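Local coordinates for putative hemin storage protein (Bordetella bronchiseptica, PDB 6AU1), which cleaves deacetylated poly-beta-1,6-N-acetylglucosamine with the glycoside hydrolase domain that makes up this chain, an activity that can disrupt bacterial biofilms, at residues E7-V12 / P41-L46; D228-R233 / S259-A264; K292-T297 / L327-Y332. One frame throughout, in Å; residues are numbered along the deposited sequence.

Contact 1 of 3, residues E7-V12 / P41-L46; sequences ERIVQV and PSAVYL
The phenol ring of Y45 lies under I9, whose CB stands 4.3 Å from the ring centroid and only 15° off its normal, a CH-pi contact over one face. At the rim, close to the ring plane, a water hydrogen-bonds to Y45 OH at 2.7 Å. That water also donates to E7 OE1 (3.0 Å), linking carboxylate and phenol. I9 spreads over the ring because CG1 takes the crowded place between the backbone N and the carbonyl carbon (chi1 67°), which carries CD1 to 3.8 Å from Y45 CE2 while CG2 reaches toward the phenol oxygen. A beta-branched chain offers several carbons, CB, CG1, CG2 and CD1, to one ring face. E7 bends at its second torsion, which brings OE1 back to 2.7 Å from S42 OG. Serine serves here because its hydroxyl can turn toward the neighbouring backbone: S42 OG accepts from R8 N at 2.9 Å, and S42 N returns a bond to R8 O. From there a parallel ladder follows, with V10 N bound to A43 O, Y45 N to V10 O (2.8 Å) and V12 N to Y45 O. Strands 8-12 and 43-47 are the first two of the TIM barrel, and helix 22-39 runs between them in a beta-alpha-beta crossover. I9, Q11, A43 and Y45, alternate residues, share the face that points into the barrel, where the ring of Y91 also meets Y45. V10, V12, V44 and L46 point the other way, the three valines packing on helix 22-39. Compact beta-branched residues suit this outer layer: V12 CG2 sits 3.6 Å from V44 CG1, and the side chains of V10 and P41 cross obliquely, V10 CG2 touching the proline CB and CG. R8 turns its guanidinium away from 41-46, and its NE bonds to I330 O.

Contact 2 of 3, residues D228-R233 / S259-A264; sequences DMVVAR and SYDFVA
D261 receives the backbone of its neighbour strand: V231 N donates to D261 OD2 at 2.8 Å and 170°, almost straight, along the carboxylate's anti lone pair. Aspartate suits the place because its carboxylate reaches that amide from just ahead of its own strand, and R217 adds a long, weak ion pair to the same oxygen. The second polar link is R233 NH1 to Y260 OH at 3.0 Å, with the hydroxyl at the edge of the guanidinium and nearly in its plane. Neither group depends on this bond alone, since R233 NH2 also donates to A163 O and Y260 OH is hydrogen-bonded to T213 OG1. Between these side chains runs the parallel backbone ladder. V231 O accepts from F262 N at 3.2 Å and, weakly, from D261 N; R233 N gives a weak bond to F262 O, and A264 N reaches R233 O at 2.9 Å from well above the carbonyl plane. Strands 230-235 and 262-266 are neighbours in the TIM barrel, joined by a crossover containing helix 253-259. A232 and F262 point to the barrel interior, while R233 and V263 lie on the helix-covered side. Here R233 earns its length: the backbone sets CB over the centre of the Y260 ring, 3.7 Å from its centroid and 7° off the normal, and the anti first torsion and extended chain then carry CD past the ring, putting NH1 within bonding distance of the hydroxyl, the guanidinium at 88° to the ring. S259 CB covers the opposite face, toward the rim, and V231 CG2 meets the ring edge, 3.8 Å from Y260 CD1. Further out, V230 CG1 touches both D261 CB (3.6 Å) and F262 CD2 (4.0 Å), and the small A232 lets F262 CB come close.

Contact 3 of 3, residues K292-T297 / L327-Y332; sequences KGLDRT and LGAINY
N331 sets its CG anti to the carbonyl carbon, beside the backbone N (chi1 -54°), which sends CG toward the other loop; the second torsion then orients ND2 to L294 O. There N331 ND2 donates to L294 O at 3.2 Å; the acceptor lies in the amide plane, but the bond is bent, with an angle of 136° at the hydrogen. L294 has the same kind of first torsion (chi1 -65°), which sends its isobutyl group toward 327-329. L294 CD1 comes to 3.7 Å from G328 O while CD2 faces the methyl of A329. Both loops link a helix to the next strand of the TIM barrel, 277-290 to 297-305 and 314-326 to 332-335. G328 is the positive-phi residue of the Schellman motif closing helix 314-326, a place that calls for glycine; K292 plays the corresponding part after helix 277-290. The turn beyond K292 is held by G293 O, which accepts from R296 N and from T297 OG1 (2.7 Å), threonine's hydroxyl being well placed to fold back. Two waters bridge the loops. One takes a hydrogen bond from N331 N at 3.2 Å and has L294 O (2.8 Å) and T297 O (2.9 Å) within reach as acceptors. The other accepts from I330 N at 3.0 Å and can donate to G328 O at 2.6 Å and, weakly, to L294 O. Asparagine suits its place because its amide works in both directions: OD1 accepts from E7 N while ND2 serves L294 O. The approach of the loops thus depends on one side-chain amide and bound water, not on direct backbone pairing.

Overall arrangement
The three contacts follow one another along the chain and belong to a single TIM barrel, their centres about 13 Å (contacts 1 and 2), 16 Å (1 and 3) and 14 Å (2 and 3) apart. Contacts 1 and 2 each pair neighbouring parallel strands, whereas contact 3 joins the loops leading into strands 297-305 and 332-335. Those two strands complete the circle: 297-305 lies beside 262-266 of contact 2, and 332-335 beside 8-12 of contact 1. Contact 3 bonds to both neighbours, through R296 O and N331 OD1, while E7 meets F262 directly. Only contact 3 lies wholly on the N-terminal side of its strands; TIM-barrel enzymes generally hold their active sites at the C-terminal ends.

Contact 1 of 3, residues E7-V12 / P41-L46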
ATOM      1  N   GLU A   7     -12.155   7.717  -9.628  1.00 24.08           N
ATOM      2  CA  GLU A   7     -11.863   7.412  -8.232  1.00 22.03           C
ATOM      3  C   GLU A   7     -11.343   8.648  -7.533  1.00 25.05           C
ATOM      4  O   GLU A   7     -10.497   9.370  -8.056  1.00 21.85           O
ATOM      5  CB  GLU A   7     -10.842   6.275  -8.094  1.00 22.47           C
ATOM      6  CG  GLU A   7     -11.356   4.920  -8.559  1.00 25.92           C
ATOM      7  CD  GLU A   7     -12.549   4.425  -7.746  1.00 29.22           C
ATOM      8  OE1 GLU A   7     -12.507   4.512  -6.505  1.00 26.01           O
ATOM      9  OE2 GLU A   7     -13.535   3.956  -8.361  1.00 30.83           O
ATOM     10  N   ARG A   8     -11.876   8.894  -6.350  1.00 18.86           N
ATOM     11  CA  ARG A   8     -11.411   9.968  -5.496  1.00 17.96           C
ATOM     12  C   ARG A   8     -11.303   9.340  -4.135  1.00 16.62           C
ATOM     13  O   ARG A   8     -12.317   8.979  -3.550  1.00 19.70           O
ATOM     14  CB  ARG A   8     -12.388  11.153  -5.499  1.00 20.14           C
ATOM     15  CG  ARG A   8     -12.629  11.759  -6.883  1.00 22.92           C
ATOM     16  CD  ARG A   8     -11.400  12.533  -7.344  1.00 24.60           C
ATOM     17  NE  ARG A   8     -11.360  12.773  -8.792  1.00 24.05           N
ATOM     18  CZ  ARG A   8     -12.051  13.719  -9.408  1.00 28.51           C
ATOM     19  NH1 ARG A   8     -12.860  14.496  -8.707  1.00 37.38           N
ATOM     20  NH2 ARG A   8     -11.953  13.876 -10.719  1.00 26.13           N
ATOM     21  N   ILE A   9     -10.084   9.134  -3.650  1.00 15.52           N
ATOM     22  CA  ILE A   9      -9.959   8.293  -2.470  1.00 14.74           C
ATOM     23  C   ILE A   9      -9.320   8.998  -1.292  1.00 15.85           C
ATOM     24  O   ILE A   9      -8.612   9.990  -1.439  1.00 16.52           O
ATOM     25  CB  ILE A   9      -9.177   6.993  -2.791  1.00 15.60           C
ATOM     26  CG1 ILE A   9      -7.709   7.285  -3.119  1.00 19.38           C
ATOM     27  CG2 ILE A   9      -9.846   6.242  -3.962  1.00 17.15           C
ATOM     28  CD1 ILE A   9      -6.764   7.247  -1.900  1.00 19.97           C
ATOM     29  N   VAL A  10      -9.602   8.471  -0.108  1.00 13.96           N
ATOM     30  CA  VAL A  10      -9.015   8.968   1.125  1.00 15.15           C
ATOM     31  C   VAL A  10      -8.427   7.773   1.842  1.00 14.38           C
ATOM     32  O   VAL A  10      -9.119   6.781   2.060  1.00 14.56           O
ATOM     33  CB  VAL A  10     -10.061   9.666   2.038  1.00 15.94           C
ATOM     34  CG1 VAL A  10      -9.395  10.153   3.337  1.00 16.06           C
ATOM     35  CG2 VAL A  10     -10.744  10.827   1.314  1.00 14.68           C
ATOM     36  N   GLN A  11      -7.147   7.841   2.190  1.00 14.89           N
ATOM     37  CA  GLN A  11      -6.526   6.750   2.940  1.00 13.85           C
ATOM     38  C   GLN A  11      -6.480   7.128   4.419  1.00 15.23           C
ATOM     39  O   GLN A  11      -6.079   8.232   4.778  1.00 14.80           O
ATOM     40  CB  GLN A  11      -5.134   6.441   2.395  1.00 14.48           C
ATOM     41  CG  GLN A  11      -4.470   5.212   3.030  1.00 15.75           C
ATOM     42  CD  GLN A  11      -3.288   4.727   2.215  1.00 19.20           C
ATOM     43  OE1 GLN A  11      -3.359   4.648   0.994  1.00 24.64           O
ATOM     44  NE2 GLN A  11      -2.200   4.395   2.886  1.00 20.77           N
ATOM     45  N   VAL A  12      -6.900   6.198   5.270  1.00 12.89           N
ATOM     46  CA  VAL A  12      -7.160   6.498   6.677  1.00 13.96           C
ATOM     47  C   VAL A  12      -6.428   5.555   7.621  1.00 11.77           C
ATOM     48  O   VAL A  12      -6.476   4.331   7.446  1.00 14.12           O
ATOM     49  CB  VAL A  12      -8.675   6.413   6.965  1.00 15.59           C
ATOM     50  CG1 VAL A  12      -8.963   6.504   8.459  1.00 18.27           C
ATOM     51  CG2 VAL A  12      -9.425   7.509   6.188  1.00 15.64           C
ATOM     52  N   PRO A  41     -15.960  10.759  -0.868  1.00 23.12           N
ATOM     53  CA  PRO A  41     -15.040  10.124  -1.818  1.00 20.73           C
ATOM     54  C   PRO A  41     -15.644   8.845  -2.401  1.00 26.48           C
ATOM     55  O   PRO A  41     -16.651   8.347  -1.891  1.00 25.55           O
ATOM     56  CB  PRO A  41     -13.816   9.799  -0.953  1.00 19.50           C
ATOM     57  CG  PRO A  41     -14.419   9.546   0.405  1.00 18.94           C
ATOM     58  CD  PRO A  41     -15.520  10.565   0.528  1.00 22.16           C
ATOM     59  N   SER A  42     -15.047   8.316  -3.462  1.00 21.02           N
ATOM     60  CA  SER A  42     -15.510   7.045  -4.010  1.00 24.53           C
ATOM     61  C   SER A  42     -15.175   5.907  -3.050  1.00 25.37           C
ATOM     62  O   SER A  42     -15.972   4.985  -2.870  1.00 22.72           O
ATOM     63  CB  SER A  42     -14.901   6.782  -5.396  1.00 23.02           C
ATOM     64  OG  SER A  42     -13.495   6.760  -5.352  1.00 24.62           O
ATOM     65  N   ALA A  43     -14.015   5.998  -2.399  1.00 19.08           N
ATOM     66  CA  ALA A  43     -13.547   4.923  -1.533  1.00 17.20           C
ATOM     67  C   ALA A  43     -12.666   5.450  -0.409  1.00 18.73           C
ATOM     68  O   ALA A  43     -11.972   6.452  -0.582  1.00 17.00           O
ATOM     69  CB  ALA A  43     -12.779   3.883  -2.350  1.00 18.40           C
ATOM     70  N   VAL A  44     -12.729   4.774   0.738  1.00 15.70           N
ATOM     71  CA  VAL A  44     -11.732   4.948   1.792  1.00 14.97           C
ATOM     72  C   VAL A  44     -10.817   3.733   1.819  1.00 16.64           C
ATOM     73  O   VAL A  44     -11.287   2.591   1.846  1.00 17.82           O
ATOM     74  CB  VAL A  44     -12.388   5.148   3.174  1.00 14.83           C
ATOM     75  CG1 VAL A  44     -11.337   5.045   4.308  1.00 14.81           C
ATOM     76  CG2 VAL A  44     -13.105   6.486   3.197  1.00 16.78           C
ATOM     77  N   TYR A  45      -9.510   3.983   1.786  1.00 14.18           N
ATOM     78  CA  TYR A  45      -8.525   2.926   1.942  1.00 13.71           C
ATOM     79  C   TYR A  45      -8.206   2.819   3.428  1.00 15.65           C
ATOM     80  O   TYR A  45      -7.550   3.697   3.973  1.00 15.12           O
ATOM     81  CB  TYR A  45      -7.252   3.232   1.148  1.00 13.12           C
ATOM     82  CG  TYR A  45      -7.412   3.216  -0.363  1.00 13.72           C
ATOM     83  CD1 TYR A  45      -8.588   2.789  -0.966  1.00 18.50           C
ATOM     84  CD2 TYR A  45      -6.350   3.587  -1.183  1.00 14.71           C
ATOM     85  CE1 TYR A  45      -8.711   2.772  -2.361  1.00 21.01           C
ATOM     86  CE2 TYR A  45      -6.461   3.566  -2.561  1.00 18.93           C
ATOM     87  CZ  TYR A  45      -7.634   3.153  -3.144  1.00 21.01           C
ATOM     88  OH  TYR A  45      -7.726   3.135  -4.521  1.00 21.80           O
ATOM     89  N   LEU A  46      -8.691   1.763   4.073  1.00 13.20           N
ATOM     90  CA  LEU A  46      -8.730   1.727   5.528  1.00 12.03           C
ATOM     91  C   LEU A  46      -7.675   0.772   6.118  1.00 11.47           C
ATOM     92  O   LEU A  46      -7.690  -0.427   5.853  1.00 12.39           O
ATOM     93  CB  LEU A  46     -10.142   1.329   5.987  1.00 12.34           C
ATOM     94  CG  LEU A  46     -10.368   1.422   7.496  1.00 12.19           C
ATOM     95  CD1 LEU A  46     -10.272   2.883   7.943  1.00 17.97           C
ATOM     96  CD2 LEU A  46     -11.747   0.846   7.841  1.00 17.57           C
TER
HETATM   97  O   HOH W   1     -10.189   2.867  -5.647  1.00 25.21           O

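Contact 2 of 3, residues D228-R233 / S259-A264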
ATOM      1  N   ASP A 228     -16.286  -9.879  -7.473  1.00 69.15           N
ATOM      2  CA  ASP A 228     -15.993  -8.469  -7.701  1.00 66.58           C
ATOM      3  C   ASP A 228     -15.157  -7.858  -6.571  1.00 56.30           C
ATOM      4  O   ASP A 228     -15.424  -6.742  -6.126  1.00 58.07           O
ATOM      5  CB  ASP A 228     -17.294  -7.679  -7.872  1.00 72.09           C
ATOM      6  CG  ASP A 228     -18.156  -8.209  -9.005  1.00 77.45           C
ATOM      7  OD1 ASP A 228     -18.027  -7.706 -10.141  1.00 79.03           O
ATOM      8  OD2 ASP A 228     -18.963  -9.131  -8.759  1.00 78.04           O
ATOM      9  N   MET A 229     -14.153  -8.594  -6.106  1.00 48.35           N
ATOM     10  CA  MET A 229     -13.190  -8.048  -5.150  1.00 43.43           C
ATOM     11  C   MET A 229     -12.166  -7.189  -5.894  1.00 42.96           C
ATOM     12  O   MET A 229     -11.283  -7.708  -6.571  1.00 48.91           O
ATOM     13  CB  MET A 229     -12.498  -9.171  -4.373  1.00 41.58           C
ATOM     14  CG  MET A 229     -11.422  -8.717  -3.381  1.00 42.83           C
ATOM     15  SD  MET A 229     -12.017  -7.626  -2.065  1.00 43.22           S
ATOM     16  CE  MET A 229     -13.439  -8.525  -1.475  1.00 35.44           C
ATOM     17  N   VAL A 230     -12.300  -5.873  -5.764  1.00 30.63           N
ATOM     18  CA  VAL A 230     -11.414  -4.928  -6.435  1.00 28.37           C
ATOM     19  C   VAL A 230     -10.068  -4.896  -5.736  1.00 30.18           C
ATOM     20  O   VAL A 230     -10.014  -4.957  -4.514  1.00 25.51           O
ATOM     21  CB  VAL A 230     -12.012  -3.515  -6.438  1.00 28.69           C
ATOM     22  CG1 VAL A 230     -11.166  -2.568  -7.277  1.00 32.33           C
ATOM     23  CG2 VAL A 230     -13.447  -3.553  -6.944  1.00 37.20           C
ATOM     24  N   VAL A 231      -8.980  -4.820  -6.496  1.00 23.97           N
ATOM     25  CA  VAL A 231      -7.665  -4.701  -5.865  1.00 21.68           C
ATOM     26  C   VAL A 231      -6.849  -3.519  -6.380  1.00 19.99           C
ATOM     27  O   VAL A 231      -6.857  -3.193  -7.573  1.00 20.95           O
ATOM     28  CB  VAL A 231      -6.815  -6.001  -6.032  1.00 22.77           C
ATOM     29  CG1 VAL A 231      -7.494  -7.175  -5.310  1.00 24.23           C
ATOM     30  CG2 VAL A 231      -6.565  -6.326  -7.510  1.00 23.31           C
ATOM     31  N   ALA A 232      -6.147  -2.875  -5.454  1.00 18.56           N
ATOM     32  CA  ALA A 232      -5.198  -1.818  -5.778  1.00 17.04           C
ATOM     33  C   ALA A 232      -3.874  -2.142  -5.110  1.00 17.06           C
ATOM     34  O   ALA A 232      -3.839  -2.913  -4.144  1.00 16.64           O
ATOM     35  CB  ALA A 232      -5.714  -0.456  -5.314  1.00 17.59           C
ATOM     36  N   ARG A 233      -2.790  -1.571  -5.613  1.00 14.47           N
ATOM     37  CA  ARG A 233      -1.501  -1.731  -4.935  1.00 14.03           C
ATOM     38  C   ARG A 233      -0.734  -0.416  -4.967  1.00 15.35           C
ATOM     39  O   ARG A 233      -0.748   0.283  -5.975  1.00 14.96           O
ATOM     40  CB  ARG A 233      -0.679  -2.854  -5.581  1.00 16.30           C
ATOM     41  CG  ARG A 233       0.696  -3.092  -4.892  1.00 13.15           C
ATOM     42  CD  ARG A 233       1.346  -4.398  -5.357  1.00 13.48           C
ATOM     43  NE  ARG A 233       2.760  -4.456  -4.979  1.00 14.52           N
ATOM     44  CZ  ARG A 233       3.646  -5.273  -5.542  1.00 15.25           C
ATOM     45  NH1 ARG A 233       3.261  -6.133  -6.488  1.00 16.15           N
ATOM     46  NH2 ARG A 233       4.924  -5.216  -5.172  1.00 13.30           N
ATOM     47  N   SER A 259      -2.212  -6.006 -13.908  1.00 23.22           N
ATOM     48  CA  SER A 259      -2.641  -6.956 -12.883  1.00 26.55           C
ATOM     49  C   SER A 259      -3.592  -6.409 -11.821  1.00 24.22           C
ATOM     50  O   SER A 259      -4.344  -7.175 -11.217  1.00 30.18           O
ATOM     51  CB  SER A 259      -1.413  -7.534 -12.186  1.00 31.55           C
ATOM     52  OG  SER A 259      -0.481  -8.029 -13.134  1.00 34.91           O
ATOM     53  N   TYR A 260      -3.557  -5.106 -11.571  1.00 17.13           N
ATOM     54  CA  TYR A 260      -4.429  -4.540 -10.538  1.00 16.66           C
ATOM     55  C   TYR A 260      -5.539  -3.719 -11.167  1.00 17.70           C
ATOM     56  O   TYR A 260      -5.386  -3.200 -12.268  1.00 20.21           O
ATOM     57  CB  TYR A 260      -3.626  -3.687  -9.543  1.00 17.48           C
ATOM     58  CG  TYR A 260      -2.545  -4.497  -8.870  1.00 16.93           C
ATOM     59  CD1 TYR A 260      -2.860  -5.400  -7.869  1.00 17.08           C
ATOM     60  CD2 TYR A 260      -1.213  -4.391  -9.272  1.00 17.18           C
ATOM     61  CE1 TYR A 260      -1.878  -6.161  -7.263  1.00 17.77           C
ATOM     62  CE2 TYR A 260      -0.236  -5.149  -8.683  1.00 16.93           C
ATOM     63  CZ  TYR A 260      -0.566  -6.034  -7.686  1.00 17.43           C
ATOM     64  OH  TYR A 260       0.410  -6.804  -7.107  1.00 18.98           O
ATOM     65  N   ASP A 261      -6.667  -3.613 -10.471  1.00 18.56           N
ATOM     66  CA  ASP A 261      -7.747  -2.778 -10.977  1.00 21.83           C
ATOM     67  C   ASP A 261      -7.338  -1.320 -10.945  1.00 21.98           C
ATOM     68  O   ASP A 261      -7.638  -0.560 -11.872  1.00 24.13           O
ATOM     69  CB  ASP A 261      -9.013  -2.988 -10.170  1.00 22.27           C
ATOM     70  CG  ASP A 261      -9.520  -4.398 -10.276  1.00 24.91           C
ATOM     71  OD1 ASP A 261     -10.006  -4.760 -11.364  1.00 28.24           O
ATOM     72  OD2 ASP A 261      -9.424  -5.140  -9.279  1.00 24.29           O
ATOM     73  N   PHE A 262      -6.638  -0.947  -9.878  1.00 16.13           N
ATOM     74  CA  PHE A 262      -6.106   0.399  -9.733  1.00 17.70           C
ATOM     75  C   PHE A 262      -4.684   0.365  -9.233  1.00 18.92           C
ATOM     76  O   PHE A 262      -4.311  -0.495  -8.430  1.00 18.95           O
ATOM     77  CB  PHE A 262      -6.965   1.227  -8.777  1.00 15.66           C
ATOM     78  CG  PHE A 262      -8.360   1.447  -9.277  1.00 17.46           C
ATOM     79  CD1 PHE A 262      -8.590   2.298 -10.344  1.00 22.15           C
ATOM     80  CD2 PHE A 262      -9.430   0.790  -8.700  1.00 21.78           C
ATOM     81  CE1 PHE A 262      -9.875   2.504 -10.815  1.00 21.80           C
ATOM     82  CE2 PHE A 262     -10.708   0.987  -9.170  1.00 31.52           C
ATOM     83  CZ  PHE A 262     -10.927   1.844 -10.231  1.00 27.61           C
ATOM     84  N   VAL A 263      -3.891   1.308  -9.723  1.00 17.14           N
ATOM     85  CA  VAL A 263      -2.526   1.496  -9.249  1.00 14.68           C
ATOM     86  C   VAL A 263      -2.516   2.717  -8.349  1.00 17.79           C
ATOM     87  O   VAL A 263      -2.843   3.819  -8.808  1.00 19.91           O
ATOM     88  CB  VAL A 263      -1.547   1.696 -10.416  1.00 18.02           C
ATOM     89  CG1 VAL A 263      -0.145   2.015  -9.890  1.00 17.25           C
ATOM     90  CG2 VAL A 263      -1.516   0.457 -11.296  1.00 19.36           C
ATOM     91  N   ALA A 264      -2.194   2.519  -7.071  1.00 15.69           N
ATOM     92  CA  ALA A 264      -2.164   3.623  -6.110  1.00 14.99           C
ATOM     93  C   ALA A 264      -0.773   4.241  -6.099  1.00 14.78           C
ATOM     94  O   ALA A 264       0.081   3.897  -5.272  1.00 15.38           O
ATOM     95  CB  ALA A 264      -2.557   3.150  -4.715  1.00 17.68           C
TER

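Contact 3 of 3, residues K292-T297 / L327-Y332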
ATOM      1  N   LYS A 292      -0.088   4.699 -21.062  1.00 32.47           N
ATOM      2  CA  LYS A 292      -1.545   4.669 -21.205  1.00 34.83           C
ATOM      3  C   LYS A 292      -2.226   4.256 -19.900  1.00 32.75           C
ATOM      4  O   LYS A 292      -3.165   3.461 -19.900  1.00 31.11           O
ATOM      5  CB  LYS A 292      -1.958   3.720 -22.335  1.00 38.73           C
ATOM      6  CG  LYS A 292      -1.240   3.957 -23.653  1.00 43.10           C
ATOM      7  CD  LYS A 292      -1.716   5.232 -24.337  1.00 51.06           C
ATOM      8  CE  LYS A 292      -1.034   5.411 -25.695  1.00 59.75           C
ATOM      9  NZ  LYS A 292      -1.511   6.619 -26.428  1.00 65.97           N
ATOM     10  N   GLY A 293      -1.746   4.793 -18.785  1.00 25.22           N
ATOM     11  CA  GLY A 293      -2.248   4.374 -17.490  1.00 23.57           C
ATOM     12  C   GLY A 293      -3.140   5.342 -16.734  1.00 24.33           C
ATOM     13  O   GLY A 293      -3.488   5.076 -15.588  1.00 25.20           O
ATOM     14  N   LEU A 294      -3.524   6.459 -17.345  1.00 27.31           N
ATOM     15  CA  LEU A 294      -4.279   7.465 -16.587  1.00 23.29           C
ATOM     16  C   LEU A 294      -5.648   6.952 -16.140  1.00 23.20           C
ATOM     17  O   LEU A 294      -6.157   7.369 -15.105  1.00 26.92           O
ATOM     18  CB  LEU A 294      -4.447   8.745 -17.403  1.00 25.35           C
ATOM     19  CG  LEU A 294      -3.167   9.518 -17.729  1.00 25.13           C
ATOM     20  CD1 LEU A 294      -3.507  10.749 -18.558  1.00 31.25           C
ATOM     21  CD2 LEU A 294      -2.429   9.917 -16.456  1.00 29.39           C
ATOM     22  N   ASP A 295      -6.231   6.035 -16.905  1.00 25.14           N
ATOM     23  CA  ASP A 295      -7.569   5.555 -16.580  0.51 26.04           C
ATOM     24  C   ASP A 295      -7.605   4.717 -15.301  1.00 27.76           C
ATOM     25  O   ASP A 295      -8.621   4.695 -14.602  1.00 25.92           O
ATOM     26  CB  ASP A 295      -8.150   4.753 -17.747  0.51 29.30           C
ATOM     27  CG  ASP A 295      -8.643   5.642 -18.870  0.51 34.70           C
ATOM     28  OD1 ASP A 295      -8.904   6.836 -18.613  0.51 37.28           O
ATOM     29  OD2 ASP A 295      -8.774   5.148 -20.010  0.51 39.03           O
ATOM     30  N   ARG A 296      -6.507   4.051 -14.962  1.00 21.45           N
ATOM     31  CA  ARG A 296      -6.531   3.230 -13.753  1.00 20.99           C
ATOM     32  C   ARG A 296      -5.434   3.561 -12.751  1.00 19.23           C
ATOM     33  O   ARG A 296      -5.277   2.869 -11.749  1.00 22.51           O
ATOM     34  CB  ARG A 296      -6.479   1.750 -14.134  1.00 30.57           C
ATOM     35  CG  ARG A 296      -7.732   1.322 -14.894  1.00 37.79           C
ATOM     36  CD  ARG A 296      -7.864  -0.179 -15.017  1.00 41.36           C
ATOM     37  NE  ARG A 296      -6.940  -0.736 -15.995  1.00 44.31           N
ATOM     38  CZ  ARG A 296      -5.826  -1.384 -15.683  1.00 42.47           C
ATOM     39  NH1 ARG A 296      -5.496  -1.562 -14.413  1.00 34.64           N
ATOM     40  NH2 ARG A 296      -5.049  -1.861 -16.646  1.00 51.40           N
ATOM     41  N   THR A 297      -4.698   4.636 -12.994  1.00 19.30           N
ATOM     42  CA  THR A 297      -3.726   5.090 -12.000  1.00 18.10           C
ATOM     43  C   THR A 297      -4.349   6.154 -11.116  1.00 20.24           C
ATOM     44  O   THR A 297      -4.865   7.157 -11.602  1.00 21.13           O
ATOM     45  CB  THR A 297      -2.450   5.640 -12.661  1.00 17.14           C
ATOM     46  OG1 THR A 297      -1.870   4.610 -13.459  1.00 21.26           O
ATOM     47  CG2 THR A 297      -1.431   6.090 -11.604  1.00 17.89           C
ATOM     48  N   LEU A 327      -4.149  18.172 -16.379  1.00 24.62           N
ATOM     49  CA  LEU A 327      -3.311  17.282 -17.178  1.00 28.10           C
ATOM     50  C   LEU A 327      -4.038  15.999 -17.578  1.00 29.12           C
ATOM     51  O   LEU A 327      -3.446  15.114 -18.194  1.00 35.76           O
ATOM     52  CB  LEU A 327      -2.037  16.927 -16.410  1.00 28.36           C
ATOM     53  CG  LEU A 327      -1.103  18.094 -16.081  1.00 30.63           C
ATOM     54  CD1 LEU A 327      -0.057  17.664 -15.058  1.00 33.27           C
ATOM     55  CD2 LEU A 327      -0.440  18.644 -17.346  1.00 35.06           C
ATOM     56  N   GLY A 328      -5.308  15.887 -17.207  1.00 34.59           N
ATOM     57  CA  GLY A 328      -6.096  14.724 -17.569  1.00 34.96           C
ATOM     58  C   GLY A 328      -5.942  13.536 -16.640  1.00 29.56           C
ATOM     59  O   GLY A 328      -6.360  12.426 -16.970  1.00 31.07           O
ATOM     60  N   ALA A 329      -5.336  13.763 -15.478  1.00 26.79           N
ATOM     61  CA  ALA A 329      -5.221  12.736 -14.460  1.00 25.56           C
ATOM     62  C   ALA A 329      -6.386  12.860 -13.495  1.00 33.15           C
ATOM     63  O   ALA A 329      -6.289  13.555 -12.484  1.00 33.93           O
ATOM     64  CB  ALA A 329      -3.896  12.852 -13.719  1.00 25.98           C
ATOM     65  N   ILE A 330      -7.488  12.187 -13.805  1.00 24.32           N
ATOM     66  CA  ILE A 330      -8.729  12.443 -13.080  1.00 26.55           C
ATOM     67  C   ILE A 330      -8.958  11.546 -11.863  1.00 28.80           C
ATOM     68  O   ILE A 330      -9.907  11.773 -11.112  1.00 24.36           O
ATOM     69  CB  ILE A 330      -9.943  12.319 -14.022  1.00 31.13           C
ATOM     70  CG1 ILE A 330      -9.976  10.942 -14.688  1.00 44.43           C
ATOM     71  CG2 ILE A 330      -9.892  13.411 -15.088  1.00 39.75           C
ATOM     72  CD1 ILE A 330     -10.836   9.912 -13.985  1.00 50.23           C
ATOM     73  N   ASN A 331      -8.109  10.535 -11.667  1.00 21.42           N
ATOM     74  CA  ASN A 331      -8.194   9.712 -10.467  1.00 19.99           C
ATOM     75  C   ASN A 331      -7.106  10.102  -9.481  1.00 21.21           C
ATOM     76  O   ASN A 331      -5.930  10.110  -9.837  1.00 19.63           O
ATOM     77  CB  ASN A 331      -8.069   8.225 -10.803  1.00 22.50           C
ATOM     78  CG  ASN A 331      -9.063   7.776 -11.846  1.00 32.84           C
ATOM     79  OD1 ASN A 331     -10.247   7.598 -11.555  1.00 25.25           O
ATOM     80  ND2 ASN A 331      -8.586   7.576 -13.074  1.00 33.76           N
ATOM     81  N   TYR A 332      -7.493  10.440  -8.255  1.00 16.24           N
ATOM     82  CA  TYR A 332      -6.520  10.895  -7.268  1.00 14.52           C
ATOM     83  C   TYR A 332      -7.119  10.815  -5.881  1.00 15.22           C
ATOM     84  O   TYR A 332      -8.270  10.425  -5.715  1.00 15.86           O
ATOM     85  CB  TYR A 332      -6.025  12.324  -7.574  1.00 15.00           C
ATOM     86  CG  TYR A 332      -7.120  13.338  -7.825  1.00 17.24           C
ATOM     87  CD1 TYR A 332      -7.830  13.899  -6.770  1.00 16.08           C
ATOM     88  CD2 TYR A 332      -7.431  13.741  -9.119  1.00 18.08           C
ATOM     89  CE1 TYR A 332      -8.841  14.826  -7.004  1.00 16.81           C
ATOM     90  CE2 TYR A 332      -8.437  14.674  -9.361  1.00 18.28           C
ATOM     91  CZ  TYR A 332      -9.134  15.204  -8.290  1.00 20.49           C
ATOM     92  OH  TYR A 332     -10.128  16.118  -8.517  1.00 22.24           O
TER
HETATM   93  O   HOH W   2      -5.624   9.377 -13.225  1.00 20.81           O
HETATM   94  O   HOH W   3      -7.262  10.135 -16.025  1.00 47.11           O